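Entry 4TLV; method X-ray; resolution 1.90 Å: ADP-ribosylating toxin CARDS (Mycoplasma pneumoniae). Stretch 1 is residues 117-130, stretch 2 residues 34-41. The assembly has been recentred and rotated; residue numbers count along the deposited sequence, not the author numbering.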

ATOM      1  N   MET A 117     -17.526  10.886  11.909  1.00 17.67           N
ATOM      2  CA  MET A 117     -16.759   9.857  12.599  1.00 19.76           C
ATOM      3  C   MET A 117     -16.354   8.715  11.668  1.00 20.37           C
ATOM      4  O   MET A 117     -15.235   8.208  11.750  1.00 16.31           O
ATOM      5  CB  MET A 117     -17.561   9.289  13.773  1.00 22.11           C
ATOM      6  CG  MET A 117     -17.836  10.285  14.881  1.00 21.42           C
ATOM      7  SD  MET A 117     -19.038   9.638  16.073  1.00 32.26           S
ATOM      8  CE  MET A 117     -18.173   8.215  16.765  1.00 31.80           C
ATOM      9  N   ALA A 118     -17.268   8.291  10.798  1.00 17.73           N
ATOM     10  CA  ALA A 118     -16.961   7.195   9.882  1.00 18.55           C
ATOM     11  C   ALA A 118     -15.832   7.599   8.939  1.00 16.89           C
ATOM     12  O   ALA A 118     -14.959   6.790   8.611  1.00 16.11           O
ATOM     13  CB  ALA A 118     -18.199   6.778   9.093  1.00 16.30           C
ATOM     14  N   GLN A 119     -15.849   8.851   8.495  1.00 12.89           N
ATOM     15  CA  GLN A 119     -14.803   9.342   7.601  1.00 15.13           C
ATOM     16  C   GLN A 119     -13.429   9.422   8.283  1.00 16.66           C
ATOM     17  O   GLN A 119     -12.390   9.251   7.631  1.00 13.59           O
ATOM     18  CB  GLN A 119     -15.215  10.676   6.949  1.00 14.05           C
ATOM     19  CG  GLN A 119     -16.315  10.440   5.902  1.00 15.35           C
ATOM     20  CD  GLN A 119     -16.918  11.717   5.370  1.00 19.00           C
ATOM     21  OE1 GLN A 119     -17.813  11.581   4.403  1.00 19.21           O
ATOM     22  NE2 GLN A 119     -16.578  12.821   5.823  1.00 21.56           N
ATOM     23  N   MET A 120     -13.424   9.652   9.591  1.00 14.46           N
ATOM     24  CA  MET A 120     -12.188   9.555  10.362  1.00 16.35           C
ATOM     25  C   MET A 120     -11.687   8.117  10.356  1.00 15.56           C
ATOM     26  O   MET A 120     -10.484   7.869  10.240  1.00 14.02           O
ATOM     27  CB  MET A 120     -12.398   9.991  11.809  1.00 17.08           C
ATOM     28  CG  MET A 120     -12.651  11.476  11.995  1.00 25.61           C
ATOM     29  SD  MET A 120     -13.103  11.806  13.713  1.00 33.04           S
ATOM     30  CE  MET A 120     -13.301  13.590  13.639  1.00 38.93           C
ATOM     31  N   GLY A 121     -12.609   7.175  10.493  1.00 12.92           N
ATOM     32  CA  GLY A 121     -12.273   5.759  10.411  1.00 14.47           C
ATOM     33  C   GLY A 121     -11.707   5.380   9.045  1.00 15.23           C
ATOM     34  O   GLY A 121     -10.702   4.661   8.951  1.00 11.79           O
ATOM     35  N   ILE A 122     -12.358   5.854   7.985  1.00 11.04           N
ATOM     36  CA  ILE A 122     -11.917   5.574   6.625  1.00 16.66           C
ATOM     37  C   ILE A 122     -10.539   6.202   6.375  1.00 13.48           C
ATOM     38  O   ILE A 122      -9.691   5.605   5.717  1.00 15.18           O
ATOM     39  CB  ILE A 122     -12.946   6.067   5.557  1.00 16.21           C
ATOM     40  CG1 ILE A 122     -14.276   5.298   5.664  1.00 17.78           C
ATOM     41  CG2 ILE A 122     -12.399   5.894   4.139  1.00 17.59           C
ATOM     42  CD1 ILE A 122     -14.127   3.830   5.553  1.00 21.54           C
ATOM     43  N   ARG A 123     -10.312   7.404   6.897  1.00 15.16           N
ATOM     44  CA  ARG A 123      -9.007   8.046   6.737  1.00 17.64           C
ATOM     45  C   ARG A 123      -7.888   7.197   7.357  1.00 14.92           C
ATOM     46  O   ARG A 123      -6.818   7.018   6.760  1.00 13.54           O
ATOM     47  CB  ARG A 123      -9.003   9.442   7.353  1.00 16.61           C
ATOM     48  CG  ARG A 123      -7.654  10.198   7.183  1.00 22.97           C
ATOM     49  CD  ARG A 123      -7.794  11.658   7.660  1.00 28.14           C
ATOM     50  NE  ARG A 123      -6.733  12.547   7.179  1.00 44.62           N
ATOM     51  CZ  ARG A 123      -6.936  13.642   6.439  1.00 48.88           C
ATOM     52  NH1 ARG A 123      -8.168  14.006   6.075  1.00 37.85           N
ATOM     53  NH2 ARG A 123      -5.898  14.386   6.061  1.00 44.01           N
ATOM     54  N   ALA A 124      -8.142   6.679   8.555  1.00 13.45           N
ATOM     55  CA  ALA A 124      -7.192   5.776   9.204  1.00 14.84           C
ATOM     56  C   ALA A 124      -6.950   4.509   8.370  1.00 12.95           C
ATOM     57  O   ALA A 124      -5.805   4.088   8.203  1.00 11.55           O
ATOM     58  CB  ALA A 124      -7.663   5.421  10.595  1.00 13.98           C
ATOM     59  N   LEU A 125      -8.020   3.904   7.860  1.00 11.22           N
ATOM     60  CA  LEU A 125      -7.892   2.706   7.019  1.00 10.57           C
ATOM     61  C   LEU A 125      -7.055   3.010   5.764  1.00 13.90           C
ATOM     62  O   LEU A 125      -6.244   2.190   5.325  1.00 13.45           O
ATOM     63  CB  LEU A 125      -9.273   2.223   6.585  1.00 10.78           C
ATOM     64  CG  LEU A 125      -9.351   1.061   5.589  1.00 11.51           C
ATOM     65  CD1 LEU A 125      -8.617  -0.150   6.167  1.00 14.09           C
ATOM     66  CD2 LEU A 125     -10.815   0.737   5.320  1.00 14.29           C
ATOM     67  N   ARG A 126      -7.274   4.192   5.191  1.00 11.49           N
ATOM     68  CA  ARG A 126      -6.627   4.601   3.934  1.00 13.24           C
ATOM     69  C   ARG A 126      -5.143   4.886   4.090  1.00 11.36           C
ATOM     70  O   ARG A 126      -4.359   4.748   3.148  1.00 13.59           O
ATOM     71  CB  ARG A 126      -7.274   5.884   3.425  1.00 12.95           C
ATOM     72  CG  ARG A 126      -8.613   5.689   2.725  1.00 13.01           C
ATOM     73  CD  ARG A 126      -9.120   7.076   2.301  1.00 10.15           C
ATOM     74  NE  ARG A 126     -10.082   6.969   1.211  1.00 13.82           N
ATOM     75  CZ  ARG A 126     -10.483   7.997   0.477  1.00 14.39           C
ATOM     76  NH1 ARG A 126      -9.984   9.211   0.724  1.00 12.88           N
ATOM     77  NH2 ARG A 126     -11.358   7.810  -0.505  1.00 11.54           N
ATOM     78  N   THR A 127      -4.774   5.346   5.273  1.00 13.20           N
ATOM     79  CA  THR A 127      -3.426   5.833   5.495  1.00 15.21           C
ATOM     80  C   THR A 127      -2.724   4.894   6.479  1.00 16.75           C
ATOM     81  O   THR A 127      -2.079   3.918   6.050  1.00 20.05           O
ATOM     82  CB  THR A 127      -3.407   7.334   5.901  1.00 18.66           C
ATOM     83  OG1 THR A 127      -4.117   7.537   7.128  1.00 19.70           O
ATOM     84  CG2 THR A 127      -4.057   8.179   4.803  1.00 16.34           C
ATOM     85  N   SER A 128      -2.939   5.115   7.767  1.00 14.29           N
ATOM     86  CA  SER A 128      -2.274   4.360   8.844  1.00 17.12           C
ATOM     87  C   SER A 128      -2.269   2.830   8.730  1.00 16.26           C
ATOM     88  O   SER A 128      -1.221   2.202   8.956  1.00 10.62           O
ATOM     89  CB  SER A 128      -2.854   4.758  10.212  1.00 15.92           C
ATOM     90  OG  SER A 128      -2.692   6.146  10.418  1.00 19.84           O
ATOM     91  N   PHE A 129      -3.425   2.227   8.436  1.00 12.24           N
ATOM     92  CA  PHE A 129      -3.505   0.768   8.384  1.00 12.30           C
ATOM     93  C   PHE A 129      -3.419   0.157   6.989  1.00 11.25           C
ATOM     94  O   PHE A 129      -3.431  -1.058   6.856  1.00 10.77           O
ATOM     95  CB  PHE A 129      -4.807   0.279   9.036  1.00 12.01           C
ATOM     96  CG  PHE A 129      -4.977   0.739  10.453  1.00 13.89           C
ATOM     97  CD1 PHE A 129      -4.101   0.310  11.440  1.00 12.53           C
ATOM     98  CD2 PHE A 129      -6.015   1.590  10.804  1.00 14.85           C
ATOM     99  CE1 PHE A 129      -4.256   0.716  12.770  1.00 15.30           C
ATOM    100  CE2 PHE A 129      -6.173   2.010  12.131  1.00 13.88           C
ATOM    101  CZ  PHE A 129      -5.290   1.570  13.111  1.00 14.82           C
ATOM    102  N   ALA A 130      -3.365   0.988   5.953  1.00 12.89           N
ATOM    103  CA  ALA A 130      -3.502   0.487   4.586  1.00 12.97           C
ATOM    104  C   ALA A 130      -2.384  -0.482   4.165  1.00 11.79           C
ATOM    105  O   ALA A 130      -2.622  -1.436   3.413  1.00 12.81           O
ATOM    106  CB  ALA A 130      -3.591   1.664   3.603  1.00 12.14           C
TER
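Stretch 2 (34-41) NFFEHILS

How does stretch 2 lie on stretch 1? Stretch 2 forms a short helix from Phe 35 onward, which crosses helix 117-126 at 45°, the two running in broadly the same direction with axes 10.3 Å apart at closest approach. Gly 121 faces Phe 36 and Leu 125 faces Ile 39, each pair with CA atoms 6.9 Å apart. Asn 34 caps the shorter helix: its chi1 is t, and its OD1 accepts from Glu 37 N at 3.0 Å.

What makes room for the Phe 36 ring? Gly 121 does, because a CB there would point toward stretch 2 and stand 2.9 Å from Phe 36 CD1, a clash. With chi1 m and chi2 -87°, the ring brings its edge to the glycine, Phe 36 CE1 lying 4.2 Å from Gly 121 CA. The same Phe 36 CE1 is 3.5 Å from Ala 118 O, while Phe 36 CZ meets Ile 122 CD1 at 3.7 Å. The CB of Ile 122 points sideways, but its m, m conformation carries CD1 to the ring.

What does Leu 125 meet on stretch 2? Its CA-to-CB bond points toward stretch 2, and the t, p rotamer places the two methyls against different residues. Leu 125 CD1 packs 3.9 Å from Ile 39 CD1, and Leu 125 CD2 touches the edge of the Phe 35 ring, 3.8 Å from Phe 35 CZ. Phe 35 starts sideways; chi1 t brings its ring closer.

What closes the contact beyond the longer helix? Thr 127 leaves helical geometry, its OG1 donating to Arg 123 O at 2.8 Å, and Phe 129 follows with chi1 m. Ile 39 O lies over one face of the Phe 129 ring, 3.8 Å from Phe 129 CE2. Phe 129 CE2 also reaches Leu 40 CD2 at 4.2 Å. No hydrogen bond joins the stretches; their side chains meet through apolar contacts.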

ATOM      1  N   ASN A  34     -18.644  -6.345  12.836  1.00 11.80           N
ATOM      2  CA  ASN A  34     -18.659  -4.888  12.759  1.00 13.79           C
ATOM      3  C   ASN A  34     -17.390  -4.434  12.063  1.00 14.10           C
ATOM      4  O   ASN A  34     -16.295  -4.602  12.607  1.00 11.74           O
ATOM      5  CB  ASN A  34     -18.750  -4.281  14.169  1.00 15.56           C
ATOM      6  CG  ASN A  34     -18.876  -2.776  14.149  1.00 19.45           C
ATOM      7  OD1 ASN A  34     -18.115  -2.086  13.466  1.00 14.60           O
ATOM      8  ND2 ASN A  34     -19.840  -2.250  14.918  1.00 19.75           N
ATOM      9  N   PHE A  35     -17.529  -3.872  10.863  1.00 11.79           N
ATOM     10  CA  PHE A  35     -16.343  -3.579  10.049  1.00 13.73           C
ATOM     11  C   PHE A  35     -15.433  -2.536  10.713  1.00 11.16           C
ATOM     12  O   PHE A  35     -14.212  -2.729  10.835  1.00 11.38           O
ATOM     13  CB  PHE A  35     -16.747  -3.121   8.646  1.00 13.18           C
ATOM     14  CG  PHE A  35     -15.583  -2.681   7.790  1.00 11.47           C
ATOM     15  CD1 PHE A  35     -14.711  -3.614   7.259  1.00 11.73           C
ATOM     16  CD2 PHE A  35     -15.376  -1.335   7.508  1.00 13.22           C
ATOM     17  CE1 PHE A  35     -13.642  -3.206   6.462  1.00 12.46           C
ATOM     18  CE2 PHE A  35     -14.309  -0.919   6.725  1.00 15.25           C
ATOM     19  CZ  PHE A  35     -13.439  -1.866   6.202  1.00 12.20           C
ATOM     20  N   PHE A  36     -16.017  -1.414  11.127  1.00 12.27           N
ATOM     21  CA  PHE A  36     -15.211  -0.350  11.710  1.00 13.52           C
ATOM     22  C   PHE A  36     -14.522  -0.766  13.011  1.00 13.26           C
ATOM     23  O   PHE A  36     -13.366  -0.403  13.243  1.00 12.10           O
ATOM     24  CB  PHE A  36     -16.024   0.938  11.902  1.00 16.47           C
ATOM     25  CG  PHE A  36     -16.231   1.712  10.626  1.00 15.64           C
ATOM     26  CD1 PHE A  36     -15.294   2.638  10.204  1.00 24.85           C
ATOM     27  CD2 PHE A  36     -17.346   1.496   9.844  1.00 16.19           C
ATOM     28  CE1 PHE A  36     -15.480   3.349   9.019  1.00 25.43           C
ATOM     29  CE2 PHE A  36     -17.536   2.197   8.667  1.00 19.77           C
ATOM     30  CZ  PHE A  36     -16.609   3.123   8.258  1.00 18.54           C
ATOM     31  N   GLU A  37     -15.219  -1.518  13.863  1.00 12.39           N
ATOM     32  CA  GLU A  37     -14.598  -1.984  15.110  1.00 12.54           C
ATOM     33  C   GLU A  37     -13.414  -2.912  14.840  1.00 13.86           C
ATOM     34  O   GLU A  37     -12.457  -2.962  15.621  1.00 12.01           O
ATOM     35  CB  GLU A  37     -15.620  -2.702  16.006  1.00 13.33           C
ATOM     36  CG  GLU A  37     -16.611  -1.734  16.663  1.00 13.28           C
ATOM     37  CD  GLU A  37     -17.602  -2.435  17.582  1.00 28.74           C
ATOM     38  OE1 GLU A  37     -17.583  -3.681  17.655  1.00 28.02           O
ATOM     39  OE2 GLU A  37     -18.403  -1.736  18.237  1.00 33.59           O
ATOM     40  N   HIS A  38     -13.498  -3.667  13.749  1.00 12.00           N
ATOM     41  CA  HIS A  38     -12.418  -4.580  13.383  1.00 12.27           C
ATOM     42  C   HIS A  38     -11.189  -3.821  12.872  1.00 11.37           C
ATOM     43  O   HIS A  38     -10.047  -4.140  13.232  1.00 13.75           O
ATOM     44  CB  HIS A  38     -12.887  -5.570  12.316  1.00 13.25           C
ATOM     45  CG  HIS A  38     -11.783  -6.414  11.779  1.00 11.75           C
ATOM     46  ND1 HIS A  38     -11.133  -7.357  12.550  1.00 13.10           N
ATOM     47  CD2 HIS A  38     -11.164  -6.412  10.574  1.00 12.08           C
ATOM     48  CE1 HIS A  38     -10.169  -7.911  11.833  1.00 15.11           C
ATOM     49  NE2 HIS A  38     -10.173  -7.362  10.628  1.00 12.07           N
ATOM     50  N   ILE A  39     -11.425  -2.825  12.027  1.00 12.02           N
ATOM     51  CA  ILE A  39     -10.359  -1.979  11.498  1.00 13.35           C
ATOM     52  C   ILE A  39      -9.707  -1.172  12.625  1.00 13.65           C
ATOM     53  O   ILE A  39      -8.479  -0.994  12.652  1.00 13.89           O
ATOM     54  CB  ILE A  39     -10.899  -0.990  10.433  1.00 14.50           C
ATOM     55  CG1 ILE A  39     -11.371  -1.753   9.192  1.00 13.68           C
ATOM     56  CG2 ILE A  39      -9.837   0.019  10.055  1.00 18.89           C
ATOM     57  CD1 ILE A  39     -10.297  -2.657   8.585  1.00 13.28           C
ATOM     58  N   LEU A  40     -10.526  -0.698  13.564  1.00 10.84           N
ATOM     59  CA  LEU A  40     -10.031   0.194  14.618  1.00 13.33           C
ATOM     60  C   LEU A  40      -9.717  -0.517  15.937  1.00 11.46           C
ATOM     61  O   LEU A  40      -9.330   0.122  16.920  1.00 13.71           O
ATOM     62  CB  LEU A  40     -11.039   1.325  14.863  1.00 11.61           C
ATOM     63  CG  LEU A  40     -11.375   2.200  13.659  1.00 14.98           C
ATOM     64  CD1 LEU A  40     -12.517   3.156  14.003  1.00 15.08           C
ATOM     65  CD2 LEU A  40     -10.123   2.975  13.247  1.00 13.05           C
ATOM     66  N   SER A  41      -9.902  -1.836  15.962  1.00 12.59           N
ATOM     67  CA  SER A  41      -9.643  -2.647  17.156  1.00 12.00           C
ATOM     68  C   SER A  41     -10.391  -2.130  18.395  1.00 15.26           C
ATOM     69  O   SER A  41      -9.866  -2.167  19.506  1.00 14.93           O
ATOM     70  CB  SER A  41      -8.142  -2.758  17.461  1.00 12.90           C
ATOM     71  OG  SER A  41      -7.405  -3.279  16.350  1.00 11.55           O
TER